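Local coordinates for putative cell surface protein, similar to internalin proteins (Listeria monocytogenes EGD-e, PDB 5KZS) that is of unknown function but, as an internalin-like leucine-rich-repeat protein of the bacterial surface, probably works by binding other proteins, at residues Ser5-Pro9 against Glu67-Phe71; Thr159-Val163 against Gln181-Leu185; Thr278-Ser284 against Tyr314-Phe320. All blocks are in the same frame, centred on the assembly; numbering follows the deposited sequence.

Contact 1 of 3, residues Ser5-Pro9 against Glu67-Phe71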
ATOM      1  N   SER A   5      12.742  37.423   6.314  1.00116.68           N
ATOM      2  CA  SER A   5      12.602  36.148   5.540  1.00119.53           C
ATOM      3  C   SER A   5      11.208  35.515   5.719  1.00114.72           C
ATOM      4  O   SER A   5      11.091  34.281   5.778  1.00113.59           O
ATOM      5  CB  SER A   5      13.709  35.144   5.937  1.00121.55           C
ATOM      6  OG  SER A   5      13.595  34.738   7.297  1.00119.76           O
ATOM      7  N   ASP A   6      10.177  36.375   5.762  1.00107.26           N
ATOM      8  CA  ASP A   6       8.778  36.039   6.132  1.00101.73           C
ATOM      9  C   ASP A   6       8.528  35.914   7.633  1.00 95.25           C
ATOM     10  O   ASP A   6       7.371  35.896   8.039  1.00 91.94           O
ATOM     11  CB  ASP A   6       8.241  34.760   5.469  1.00104.81           C
ATOM     12  CG  ASP A   6       8.517  34.688   3.977  1.00110.51           C
ATOM     13  OD1 ASP A   6       8.774  35.741   3.348  1.00113.58           O
ATOM     14  OD2 ASP A   6       8.445  33.562   3.429  1.00112.74           O
ATOM     15  N   LEU A   7       9.579  35.823   8.451  1.00 90.92           N
ATOM     16  CA  LEU A   7       9.417  35.527   9.878  1.00 88.02           C
ATOM     17  C   LEU A   7       8.802  36.701  10.623  1.00 84.47           C
ATOM     18  O   LEU A   7       9.376  37.786  10.641  1.00 84.71           O
ATOM     19  CB  LEU A   7      10.760  35.155  10.536  1.00 89.50           C
ATOM     20  CG  LEU A   7      11.359  33.770  10.248  1.00 89.03           C
ATOM     21  CD1 LEU A   7      12.644  33.576  11.044  1.00 89.29           C
ATOM     22  CD2 LEU A   7      10.366  32.662  10.560  1.00 87.41           C
ATOM     23  N   TYR A   8       7.640  36.466  11.237  1.00 80.17           N
ATOM     24  CA  TYR A   8       6.952  37.479  12.033  1.00 77.66           C
ATOM     25  C   TYR A   8       7.778  37.740  13.277  1.00 76.93           C
ATOM     26  O   TYR A   8       8.366  36.806  13.825  1.00 74.57           O
ATOM     27  CB  TYR A   8       5.561  37.003  12.430  1.00 76.69           C
ATOM     28  CG  TYR A   8       4.592  38.116  12.670  1.00 76.21           C
ATOM     29  CD1 TYR A   8       3.861  38.638  11.628  1.00 76.55           C
ATOM     30  CD2 TYR A   8       4.388  38.642  13.942  1.00 77.30           C
ATOM     31  CE1 TYR A   8       2.955  39.660  11.826  1.00 77.58           C
ATOM     32  CE2 TYR A   8       3.484  39.674  14.152  1.00 76.92           C
ATOM     33  CZ  TYR A   8       2.766  40.177  13.081  1.00 77.32           C
ATOM     34  OH  TYR A   8       1.861  41.195  13.233  1.00 77.83           O
ATOM     35  N   PRO A   9       7.851  39.005  13.722  1.00 78.30           N
ATOM     36  CA  PRO A   9       8.718  39.264  14.856  1.00 78.40           C
ATOM     37  C   PRO A   9       7.983  39.022  16.166  1.00 78.32           C
ATOM     38  O   PRO A   9       6.774  39.292  16.276  1.00 78.06           O
ATOM     39  CB  PRO A   9       9.059  40.732  14.686  1.00 80.46           C
ATOM     40  CG  PRO A   9       7.820  41.327  14.101  1.00 80.44           C
ATOM     41  CD  PRO A   9       7.209  40.248  13.246  1.00 80.07           C
ATOM     42  N   GLU A  67       5.298  29.254   7.448  1.00 78.21           N
ATOM     43  CA  GLU A  67       6.639  29.795   7.268  1.00 82.19           C
ATOM     44  C   GLU A  67       6.831  31.202   7.850  1.00 81.47           C
ATOM     45  O   GLU A  67       7.893  31.804   7.659  1.00 81.31           O
ATOM     46  CB  GLU A  67       7.109  29.691   5.815  1.00 88.47           C
ATOM     47  CG  GLU A  67       6.460  30.607   4.800  1.00 92.60           C
ATOM     48  CD  GLU A  67       6.784  30.148   3.394  1.00 97.09           C
ATOM     49  OE1 GLU A  67       7.578  30.845   2.732  1.00101.25           O
ATOM     50  OE2 GLU A  67       6.282  29.078   2.972  1.00 97.07           O
ATOM     51  N   ARG A  68       5.820  31.710   8.566  1.00 80.24           N
ATOM     52  CA  ARG A  68       5.941  32.933   9.370  1.00 79.07           C
ATOM     53  C   ARG A  68       6.546  32.684  10.763  1.00 79.11           C
ATOM     54  O   ARG A  68       6.765  33.650  11.498  1.00 79.97           O
ATOM     55  CB  ARG A  68       4.577  33.642   9.499  1.00 77.67           C
ATOM     56  CG  ARG A  68       4.012  34.134   8.171  1.00 77.95           C
ATOM     57  CD  ARG A  68       2.496  34.260   8.163  1.00 77.82           C
ATOM     58  NE  ARG A  68       2.024  35.271   9.104  1.00 79.77           N
ATOM     59  CZ  ARG A  68       2.043  36.594   8.901  1.00 81.49           C
ATOM     60  NH1 ARG A  68       2.517  37.117   7.767  1.00 83.59           N
ATOM     61  NH2 ARG A  68       1.582  37.416   9.847  1.00 79.77           N
ATOM     62  N   ALA A  69       6.819  31.424  11.135  1.00 77.37           N
ATOM     63  CA  ALA A  69       7.501  31.136  12.408  1.00 77.24           C
ATOM     64  C   ALA A  69       8.568  30.086  12.225  1.00 76.36           C
ATOM     65  O   ALA A  69       8.387  29.206  11.415  1.00 76.93           O
ATOM     66  CB  ALA A  69       6.494  30.683  13.453  1.00 77.56           C
HETATM   67  N   MSE A  70       9.663  30.181  12.983  1.00 77.97           N
HETATM   68  CA  MSE A  70      10.766  29.214  12.911  1.00 81.49           C
HETATM   69  C   MSE A  70      10.492  28.091  13.868  1.00 81.49           C
HETATM   70  O   MSE A  70      10.369  28.319  15.078  1.00 84.88           O
HETATM   71  CB  MSE A  70      12.106  29.865  13.263  1.00 87.80           C
HETATM   72  CG  MSE A  70      13.337  28.980  13.035  1.00 95.54           C
HETATM   73 SE   MSE A  70      13.474  28.261  11.182  1.00110.56          SE
HETATM   74  CE  MSE A  70      15.438  28.125  10.992  1.00109.55           C
ATOM     75  N   PHE A  71      10.374  26.873  13.335  1.00 79.08           N
ATOM     76  CA  PHE A  71      10.184  25.662  14.139  1.00 76.26           C
ATOM     77  C   PHE A  71      11.490  24.879  14.185  1.00 76.57           C
ATOM     78  O   PHE A  71      11.667  23.934  13.431  1.00 78.65           O
ATOM     79  CB  PHE A  71       9.061  24.808  13.552  1.00 73.52           C
ATOM     80  CG  PHE A  71       7.722  25.477  13.567  1.00 72.73           C
ATOM     81  CD1 PHE A  71       6.961  25.519  14.740  1.00 71.36           C
ATOM     82  CD2 PHE A  71       7.209  26.071  12.418  1.00 71.97           C
ATOM     83  CE1 PHE A  71       5.714  26.138  14.760  1.00 70.50           C
ATOM     84  CE2 PHE A  71       5.964  26.691  12.437  1.00 72.18           C
ATOM     85  CZ  PHE A  71       5.214  26.730  13.613  1.00 70.37           C
TER

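Contact 2 of 3, residues Thr159-Val163 against Gln181-Leu185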
ATOM      1  N   THR A 159      -2.176   3.669  -9.399  1.00 86.68           N
ATOM      2  CA  THR A 159      -1.992   2.793 -10.575  1.00 86.79           C
ATOM      3  C   THR A 159      -0.506   2.705 -10.945  1.00 87.15           C
ATOM      4  O   THR A 159       0.309   3.484 -10.431  1.00 87.24           O
ATOM      5  CB  THR A 159      -2.863   3.241 -11.777  1.00 87.60           C
ATOM      6  OG1 THR A 159      -2.789   4.655 -11.955  1.00 86.58           O
ATOM      7  CG2 THR A 159      -4.324   2.856 -11.542  1.00 88.29           C
ATOM      8  N   SER A 160      -0.164   1.750 -11.815  1.00 88.21           N
ATOM      9  CA  SER A 160       1.237   1.409 -12.147  1.00 88.85           C
ATOM     10  C   SER A 160       2.016   2.584 -12.723  1.00 90.89           C
ATOM     11  O   SER A 160       3.203   2.742 -12.428  1.00 91.93           O
ATOM     12  CB  SER A 160       1.290   0.236 -13.129  1.00 89.83           C
ATOM     13  OG  SER A 160       0.534  -0.868 -12.642  1.00 89.72           O
ATOM     14  N   ASP A 161       1.334   3.389 -13.544  1.00 92.05           N
ATOM     15  CA  ASP A 161       1.858   4.675 -14.059  1.00 93.13           C
ATOM     16  C   ASP A 161       2.206   5.728 -12.981  1.00 90.24           C
ATOM     17  O   ASP A 161       3.000   6.624 -13.252  1.00 90.42           O
ATOM     18  CB  ASP A 161       0.900   5.287 -15.112  1.00 95.70           C
ATOM     19  CG  ASP A 161      -0.548   5.361 -14.628  1.00 97.88           C
ATOM     20  OD1 ASP A 161      -1.167   4.277 -14.429  1.00100.30           O
ATOM     21  OD2 ASP A 161      -1.063   6.487 -14.439  1.00 96.75           O
ATOM     22  N   ASP A 162       1.624   5.624 -11.780  1.00 88.09           N
ATOM     23  CA  ASP A 162       1.972   6.499 -10.642  1.00 85.37           C
ATOM     24  C   ASP A 162       3.281   6.142  -9.930  1.00 83.47           C
ATOM     25  O   ASP A 162       3.805   6.956  -9.178  1.00 81.53           O
ATOM     26  CB  ASP A 162       0.849   6.522  -9.590  1.00 84.59           C
ATOM     27  CG  ASP A 162      -0.490   7.044 -10.137  1.00 85.90           C
ATOM     28  OD1 ASP A 162      -0.501   7.796 -11.133  1.00 87.42           O
ATOM     29  OD2 ASP A 162      -1.548   6.704  -9.555  1.00 84.62           O
ATOM     30  N   VAL A 163       3.808   4.944 -10.154  1.00 84.53           N
ATOM     31  CA  VAL A 163       4.985   4.474  -9.429  1.00 85.30           C
ATOM     32  C   VAL A 163       6.251   4.523 -10.279  1.00 87.24           C
ATOM     33  O   VAL A 163       6.366   3.773 -11.233  1.00 88.60           O
ATOM     34  CB  VAL A 163       4.776   3.030  -8.969  1.00 86.15           C
ATOM     35  CG1 VAL A 163       5.924   2.582  -8.062  1.00 86.64           C
ATOM     36  CG2 VAL A 163       3.428   2.905  -8.261  1.00 85.89           C
ATOM     37  N   GLN A 181      -4.748  -0.265  -6.952  1.00 83.78           N
ATOM     38  CA  GLN A 181      -5.064  -1.122  -8.121  1.00 85.73           C
ATOM     39  C   GLN A 181      -3.877  -1.258  -9.071  1.00 84.90           C
ATOM     40  O   GLN A 181      -3.982  -1.058 -10.278  1.00 87.07           O
ATOM     41  CB  GLN A 181      -6.383  -0.733  -8.830  1.00 88.04           C
ATOM     42  CG  GLN A 181      -6.758   0.734  -8.810  1.00 90.76           C
ATOM     43  CD  GLN A 181      -7.511   1.150  -7.555  1.00 92.24           C
ATOM     44  OE1 GLN A 181      -7.321   0.585  -6.471  1.00 91.03           O
ATOM     45  NE2 GLN A 181      -8.367   2.157  -7.696  1.00 94.96           N
ATOM     46  N   LEU A 182      -2.752  -1.660  -8.488  1.00 83.83           N
ATOM     47  CA  LEU A 182      -1.536  -1.975  -9.234  1.00 85.10           C
ATOM     48  C   LEU A 182      -1.703  -3.253 -10.057  1.00 85.89           C
ATOM     49  O   LEU A 182      -2.057  -4.296  -9.499  1.00 82.84           O
ATOM     50  CB  LEU A 182      -0.361  -2.166  -8.270  1.00 84.56           C
ATOM     51  CG  LEU A 182       0.077  -0.928  -7.478  1.00 84.45           C
ATOM     52  CD1 LEU A 182       1.008  -1.319  -6.338  1.00 83.21           C
ATOM     53  CD2 LEU A 182       0.735   0.098  -8.402  1.00 85.95           C
ATOM     54  N   THR A 183      -1.450  -3.152 -11.372  1.00 87.22           N
ATOM     55  CA  THR A 183      -1.419  -4.313 -12.304  1.00 86.00           C
ATOM     56  C   THR A 183       0.002  -4.811 -12.624  1.00 85.71           C
ATOM     57  O   THR A 183       0.181  -5.944 -13.060  1.00 84.70           O
ATOM     58  CB  THR A 183      -2.114  -3.975 -13.641  1.00 85.98           C
ATOM     59  OG1 THR A 183      -1.580  -2.756 -14.168  1.00 88.30           O
ATOM     60  CG2 THR A 183      -3.611  -3.810 -13.457  1.00 85.41           C
ATOM     61  N   ASN A 184       0.995  -3.959 -12.408  1.00 88.79           N
ATOM     62  CA  ASN A 184       2.384  -4.238 -12.750  1.00 93.71           C
ATOM     63  C   ASN A 184       3.281  -3.382 -11.870  1.00 93.07           C
ATOM     64  O   ASN A 184       2.838  -2.351 -11.357  1.00 92.64           O
ATOM     65  CB  ASN A 184       2.656  -3.844 -14.212  1.00100.16           C
ATOM     66  CG  ASN A 184       2.065  -4.825 -15.217  1.00104.55           C
ATOM     67  OD1 ASN A 184       2.637  -5.891 -15.469  1.00107.35           O
ATOM     68  ND2 ASN A 184       0.919  -4.466 -15.804  1.00106.19           N
ATOM     69  N   LEU A 185       4.539  -3.784 -11.718  1.00 93.55           N
ATOM     70  CA  LEU A 185       5.485  -3.014 -10.916  1.00 94.42           C
ATOM     71  C   LEU A 185       6.845  -2.850 -11.603  1.00 94.94           C
ATOM     72  O   LEU A 185       7.338  -3.781 -12.214  1.00 91.03           O
ATOM     73  CB  LEU A 185       5.679  -3.671  -9.555  1.00 95.87           C
ATOM     74  CG  LEU A 185       5.524  -2.738  -8.352  1.00 97.76           C
ATOM     75  CD1 LEU A 185       4.053  -2.453  -8.088  1.00 98.55           C
ATOM     76  CD2 LEU A 185       6.154  -3.337  -7.109  1.00 97.52           C
TER

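Contact 3 of 3, residues Thr278-Ser284 against Tyr314-Phe320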
ATOM      1  N   THR A 278      -4.336 -29.642   1.389  1.00 82.21           N
ATOM      2  CA  THR A 278      -5.352 -30.323   0.573  1.00 80.49           C
ATOM      3  C   THR A 278      -5.911 -29.370  -0.486  1.00 78.18           C
ATOM      4  O   THR A 278      -6.082 -28.183  -0.227  1.00 79.06           O
ATOM      5  CB  THR A 278      -6.507 -31.052   1.351  1.00 79.68           C
ATOM      6  OG1 THR A 278      -7.764 -30.408   1.107  1.00 77.36           O
ATOM      7  CG2 THR A 278      -6.255 -31.205   2.864  1.00 81.12           C
ATOM      8  N   VAL A 279      -6.134 -29.917  -1.680  1.00 76.82           N
ATOM      9  CA  VAL A 279      -6.746 -29.224  -2.794  1.00 75.76           C
ATOM     10  C   VAL A 279      -8.086 -29.875  -3.135  1.00 76.13           C
ATOM     11  O   VAL A 279      -8.161 -31.087  -3.329  1.00 78.44           O
ATOM     12  CB  VAL A 279      -5.845 -29.277  -4.044  1.00 75.39           C
ATOM     13  CG1 VAL A 279      -6.430 -28.406  -5.150  1.00 73.82           C
ATOM     14  CG2 VAL A 279      -4.417 -28.851  -3.700  1.00 75.50           C
ATOM     15  N   LEU A 280      -9.121 -29.053  -3.248  1.00 76.58           N
ATOM     16  CA  LEU A 280     -10.482 -29.495  -3.524  1.00 78.17           C
ATOM     17  C   LEU A 280     -10.968 -28.975  -4.883  1.00 77.93           C
ATOM     18  O   LEU A 280     -11.373 -27.818  -5.029  1.00 80.41           O
ATOM     19  CB  LEU A 280     -11.411 -28.984  -2.425  1.00 80.01           C
ATOM     20  CG  LEU A 280     -11.223 -29.574  -1.024  1.00 83.01           C
ATOM     21  CD1 LEU A 280     -11.888 -28.683   0.013  1.00 85.06           C
ATOM     22  CD2 LEU A 280     -11.782 -30.984  -0.942  1.00 83.68           C
ATOM     23  N   GLY A 281     -10.935 -29.842  -5.880  1.00 77.05           N
ATOM     24  CA  GLY A 281     -11.529 -29.542  -7.175  1.00 76.72           C
ATOM     25  C   GLY A 281     -13.023 -29.797  -7.178  1.00 77.69           C
ATOM     26  O   GLY A 281     -13.487 -30.829  -6.657  1.00 80.19           O
ATOM     27  N   SER A 282     -13.777 -28.885  -7.789  1.00 76.50           N
ATOM     28  CA  SER A 282     -15.234 -28.949  -7.750  1.00 79.29           C
ATOM     29  C   SER A 282     -15.851 -28.089  -8.817  1.00 80.67           C
ATOM     30  O   SER A 282     -15.321 -27.040  -9.134  1.00 83.89           O
ATOM     31  CB  SER A 282     -15.734 -28.457  -6.388  1.00 80.60           C
ATOM     32  OG  SER A 282     -15.134 -27.208  -6.053  1.00 79.05           O
ATOM     33  N   TYR A 283     -16.990 -28.514  -9.343  1.00 84.58           N
ATOM     34  CA  TYR A 283     -17.750 -27.697 -10.279  1.00 89.18           C
ATOM     35  C   TYR A 283     -19.064 -27.250  -9.651  1.00 92.27           C
ATOM     36  O   TYR A 283     -19.544 -27.864  -8.705  1.00 90.70           O
ATOM     37  CB  TYR A 283     -17.971 -28.441 -11.602  1.00 92.24           C
ATOM     38  CG  TYR A 283     -18.969 -29.581 -11.563  1.00 95.52           C
ATOM     39  CD1 TYR A 283     -20.336 -29.342 -11.760  1.00 98.67           C
ATOM     40  CD2 TYR A 283     -18.548 -30.899 -11.361  1.00 95.47           C
ATOM     41  CE1 TYR A 283     -21.261 -30.379 -11.740  1.00100.48           C
ATOM     42  CE2 TYR A 283     -19.465 -31.943 -11.340  1.00 98.41           C
ATOM     43  CZ  TYR A 283     -20.821 -31.679 -11.528  1.00101.52           C
ATOM     44  OH  TYR A 283     -21.740 -32.708 -11.503  1.00105.81           O
ATOM     45  N   SER A 284     -19.642 -26.190 -10.208  1.00 96.96           N
ATOM     46  CA  SER A 284     -20.831 -25.539  -9.640  1.00100.93           C
ATOM     47  C   SER A 284     -22.156 -26.218 -10.033  1.00106.41           C
ATOM     48  O   SER A 284     -22.307 -26.735 -11.139  1.00107.54           O
ATOM     49  CB  SER A 284     -20.855 -24.049 -10.021  1.00100.99           C
ATOM     50  OG  SER A 284     -22.147 -23.622 -10.423  1.00103.00           O
ATOM     51  N   TYR A 314     -19.175 -26.622 -17.790  1.00 97.28           N
ATOM     52  CA  TYR A 314     -18.978 -26.738 -16.350  1.00 95.53           C
ATOM     53  C   TYR A 314     -18.118 -25.608 -15.786  1.00 93.80           C
ATOM     54  O   TYR A 314     -16.968 -25.439 -16.198  1.00 92.25           O
ATOM     55  CB  TYR A 314     -18.297 -28.071 -16.053  1.00 95.29           C
ATOM     56  CG  TYR A 314     -19.162 -29.281 -16.317  1.00 98.16           C
ATOM     57  CD1 TYR A 314     -20.146 -29.674 -15.403  1.00100.02           C
ATOM     58  CD2 TYR A 314     -18.994 -30.050 -17.470  1.00 99.59           C
ATOM     59  CE1 TYR A 314     -20.940 -30.794 -15.636  1.00101.22           C
ATOM     60  CE2 TYR A 314     -19.780 -31.174 -17.708  1.00100.78           C
ATOM     61  CZ  TYR A 314     -20.749 -31.542 -16.791  1.00100.60           C
ATOM     62  OH  TYR A 314     -21.523 -32.650 -17.023  1.00100.37           O
ATOM     63  N   ASN A 315     -18.664 -24.855 -14.831  1.00 93.08           N
ATOM     64  CA  ASN A 315     -17.892 -23.826 -14.127  1.00 91.39           C
ATOM     65  C   ASN A 315     -17.079 -24.486 -13.028  1.00 88.47           C
ATOM     66  O   ASN A 315     -17.605 -24.797 -11.960  1.00 89.08           O
ATOM     67  CB  ASN A 315     -18.810 -22.759 -13.535  1.00 93.14           C
ATOM     68  CG  ASN A 315     -19.557 -21.984 -14.598  1.00 96.71           C
ATOM     69  OD1 ASN A 315     -18.975 -21.568 -15.597  1.00 98.91           O
ATOM     70  ND2 ASN A 315     -20.851 -21.784 -14.388  1.00 99.72           N
ATOM     71  N   PHE A 316     -15.794 -24.706 -13.294  1.00 86.50           N
ATOM     72  CA  PHE A 316     -14.915 -25.387 -12.339  1.00 84.64           C
ATOM     73  C   PHE A 316     -14.191 -24.414 -11.433  1.00 83.91           C
ATOM     74  O   PHE A 316     -14.086 -23.220 -11.741  1.00 84.93           O
ATOM     75  CB  PHE A 316     -13.896 -26.283 -13.059  1.00 84.03           C
ATOM     76  CG  PHE A 316     -14.344 -27.713 -13.184  1.00 85.28           C
ATOM     77  CD1 PHE A 316     -15.201 -28.105 -14.212  1.00 86.56           C
ATOM     78  CD2 PHE A 316     -13.934 -28.667 -12.254  1.00 84.19           C
ATOM     79  CE1 PHE A 316     -15.630 -29.419 -14.315  1.00 87.50           C
ATOM     80  CE2 PHE A 316     -14.356 -29.978 -12.353  1.00 84.50           C
ATOM     81  CZ  PHE A 316     -15.205 -30.356 -13.384  1.00 86.83           C
ATOM     82  N   ASN A 317     -13.737 -24.937 -10.296  1.00 82.08           N
ATOM     83  CA  ASN A 317     -12.701 -24.290  -9.506  1.00 81.37           C
ATOM     84  C   ASN A 317     -11.860 -25.267  -8.713  1.00 80.39           C
ATOM     85  O   ASN A 317     -12.270 -26.374  -8.412  1.00 80.71           O
ATOM     86  CB  ASN A 317     -13.265 -23.225  -8.551  1.00 81.92           C
ATOM     87  CG  ASN A 317     -14.043 -23.817  -7.385  1.00 81.62           C
ATOM     88  OD1 ASN A 317     -13.512 -23.994  -6.281  1.00 78.36           O
ATOM     89  ND2 ASN A 317     -15.313 -24.120  -7.627  1.00 82.87           N
ATOM     90  N   VAL A 318     -10.677 -24.801  -8.363  1.00 82.12           N
ATOM     91  CA  VAL A 318      -9.797 -25.464  -7.429  1.00 83.03           C
ATOM     92  C   VAL A 318      -9.781 -24.531  -6.210  1.00 82.24           C
ATOM     93  O   VAL A 318      -9.901 -23.326  -6.365  1.00 83.11           O
ATOM     94  CB  VAL A 318      -8.406 -25.671  -8.093  1.00 85.11           C
ATOM     95  CG1 VAL A 318      -7.238 -25.471  -7.130  1.00 86.99           C
ATOM     96  CG2 VAL A 318      -8.343 -27.041  -8.751  1.00 83.85           C
ATOM     97  N   GLN A 319      -9.684 -25.105  -5.013  1.00 80.94           N
ATOM     98  CA  GLN A 319      -9.549 -24.359  -3.761  1.00 77.75           C
ATOM     99  C   GLN A 319      -8.464 -24.991  -2.910  1.00 76.68           C
ATOM    100  O   GLN A 319      -8.392 -26.207  -2.804  1.00 74.84           O
ATOM    101  CB  GLN A 319     -10.847 -24.394  -2.973  1.00 78.88           C
ATOM    102  CG  GLN A 319     -11.841 -23.331  -3.362  1.00 80.18           C
ATOM    103  CD  GLN A 319     -13.163 -23.479  -2.623  1.00 82.17           C
ATOM    104  OE1 GLN A 319     -13.190 -23.672  -1.403  1.00 83.01           O
ATOM    105  NE2 GLN A 319     -14.268 -23.398  -3.361  1.00 82.87           N
ATOM    106  N   PHE A 320      -7.629 -24.172  -2.293  1.00 77.05           N
ATOM    107  CA  PHE A 320      -6.634 -24.682  -1.363  1.00 79.64           C
ATOM    108  C   PHE A 320      -6.254 -23.629  -0.325  1.00 82.78           C
ATOM    109  O   PHE A 320      -6.780 -22.509  -0.331  1.00 85.27           O
ATOM    110  CB  PHE A 320      -5.411 -25.243  -2.105  1.00 78.89           C
ATOM    111  CG  PHE A 320      -4.596 -24.209  -2.833  1.00 79.87           C
ATOM    112  CD1 PHE A 320      -3.538 -23.560  -2.198  1.00 78.97           C
ATOM    113  CD2 PHE A 320      -4.856 -23.913  -4.177  1.00 80.18           C
ATOM    114  CE1 PHE A 320      -2.772 -22.621  -2.873  1.00 79.66           C
ATOM    115  CE2 PHE A 320      -4.091 -22.978  -4.855  1.00 80.63           C
ATOM    116  CZ  PHE A 320      -3.047 -22.329  -4.200  1.00 80.54           C
TER

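Contact 1 of 3, residues Ser5-Pro9 against Glu67-Phe71
Tyr8 and Arg68 join their backbones where the N-terminal tail runs along the end of a 3-10 turn, against the first turns of the solenoid of an internalin-like leucine-rich-repeat protein. Tyr8 N gives a nearly straight hydrogen bond (161°) to Arg68 O, 3.0 Å long. The chains come closest one residue earlier, with Leu7 CA 4.4 Å from Arg68 CA, and a CA-H...O contact of 3.5 Å from Arg68 CA to Asp6 O supports the same approach. Neither segment forms a regular strand here, so the tail is tied by this pair of backbone contacts and by its side chains.

Arg68 does most of the side-chain work. Its chain bends at chi3 (64°), which lays the guanidinium alongside Tyr8, both side chains pointing the same way. NH2 lies obliquely 3.1 Å from Tyr8 CD1, while NE and NH2 donate hydrogen bonds to the carbonyls of Val17 and Asp16 in helix 14-17. A long, multidentate arginine thus suits a place where it must reach a helix and pack against a ring together. Leu7 begins by pointing away from the other segment, yet its CD2 branch turns back to lie 3.5 Å from Met70 N, an apolar cover over the backbone. Met70 is present as selenomethionine.

At the other end two acids meet: the Asp6 and Glu67 carboxylates are nearly coplanar (27°), a like-charged arrangement that would probably raise the proton affinity of one of them, with Asp6 OD2 just 2.9 Å from Glu67 OE1.

Contact 2 of 3, residues Thr159-Val163 against Gln181-Leu185
Val163 and Leu182 meet at about a right angle in the leucine-rich-repeat solenoid, where two loops that follow the neighbouring strands 150-152 and 174-176 pack together. The Leu182 CD2 branch lies 3.9 Å from Val163 CG2 and also rests 3.8 Å from Thr159 C, so one methyl covers both the valine and the backbone entering the 3-10 segment 160-162. Leu182 also packs on Ile158, which fits a branched apolar residue pointing into the repeat interior.

Toward the surface the chemistry turns polar. Ser160 aims its CB at the other loop, and OG, anti to its own carbonyl carbon (chi1 -53°), lies 3.0 Å from Asn184 O and 3.2 Å from Thr183 OG1; its one proton can serve only one at a time, and in the hydroxyl pair either could be the donor. A short hydroxyl side chain suits this spot because it reaches the opposing loop without forcing it away.

The 3-10 segment is stiffened from within. Thr159 N donates an almost straight bond (176°) of 3.1 Å to Asp162 OD2 from above the carboxylate plane, while Asp162 N returns a 2.9 Å bond to Thr159 O. The threonine side chain adds a bond from OG1 to Asp161 OD1, 3.0 Å.

Contact 3 of 3, residues Thr278-Ser284 against Tyr314-Phe320
Backbone hydrogen bonds join strand 279-283 to strand 314-320, which run antiparallel at 162°. Ser282 and Asn317 form a hydrogen-bonded pair: Ser282 N to Asn317 O is 3.0 Å, and Asn317 N to Ser282 O is 2.9 Å. Ser284 N continues the register with a 3.0 Å bond to Asn315 O.

Polar side chains share one sheet face with Leu280. There Gln319 NE2 gives a 3.1 Å bond to Asn317 OD1, so these two amides along the same strand are tied together.

Apolar contacts occupy the other face. Val279 CG1 touches Val318 CG1 at 3.6 Å, beta-branched residues well suited to strands, and Phe320 sets its ring edge-to-face with Tyr265 of the adjoining helix. Tyr283 CB lies over the centre of the Phe316 ring, a CH-pi contact of 3.7 Å to the centroid.

Tyr283, Tyr314 and Phe316 form an aromatic cluster. With CG between N and the carbonyl carbon (chi1 73°), the Tyr283 ring turns one face to Tyr314 CD1 in a T-shaped pair, centroids 5.0 Å apart and planes at 71°, while the Tyr314 hydroxyl bonds to the carbonyl of Ser310.

An antiparallel strand pair in a beta domain that follows the repeats is consistent with the immunoglobulin-like domain of internalins.

Overall arrangement
The three contacts lie in series along the chain and mark the successive parts of an elongated molecule. Contact 1 sits at the N-terminal end and contact 3 in the C-terminal sheet, with centres about 66 Å apart and the chain's centre between them; contact 2 lies near that centre, about 31 Å from contact 3, centre to centre. None shares an element with another. Contact 1 is a surface contact, tied by a single backbone hydrogen bond and the packing of Arg68 and Leu7, with two acids close together at one end. Contact 2 is partly buried, pairing a hydrophobic side with a hydroxyl-rich outer one. Contact 3 is also partly buried and is the most regular, held by strand pairing and aromatic packing.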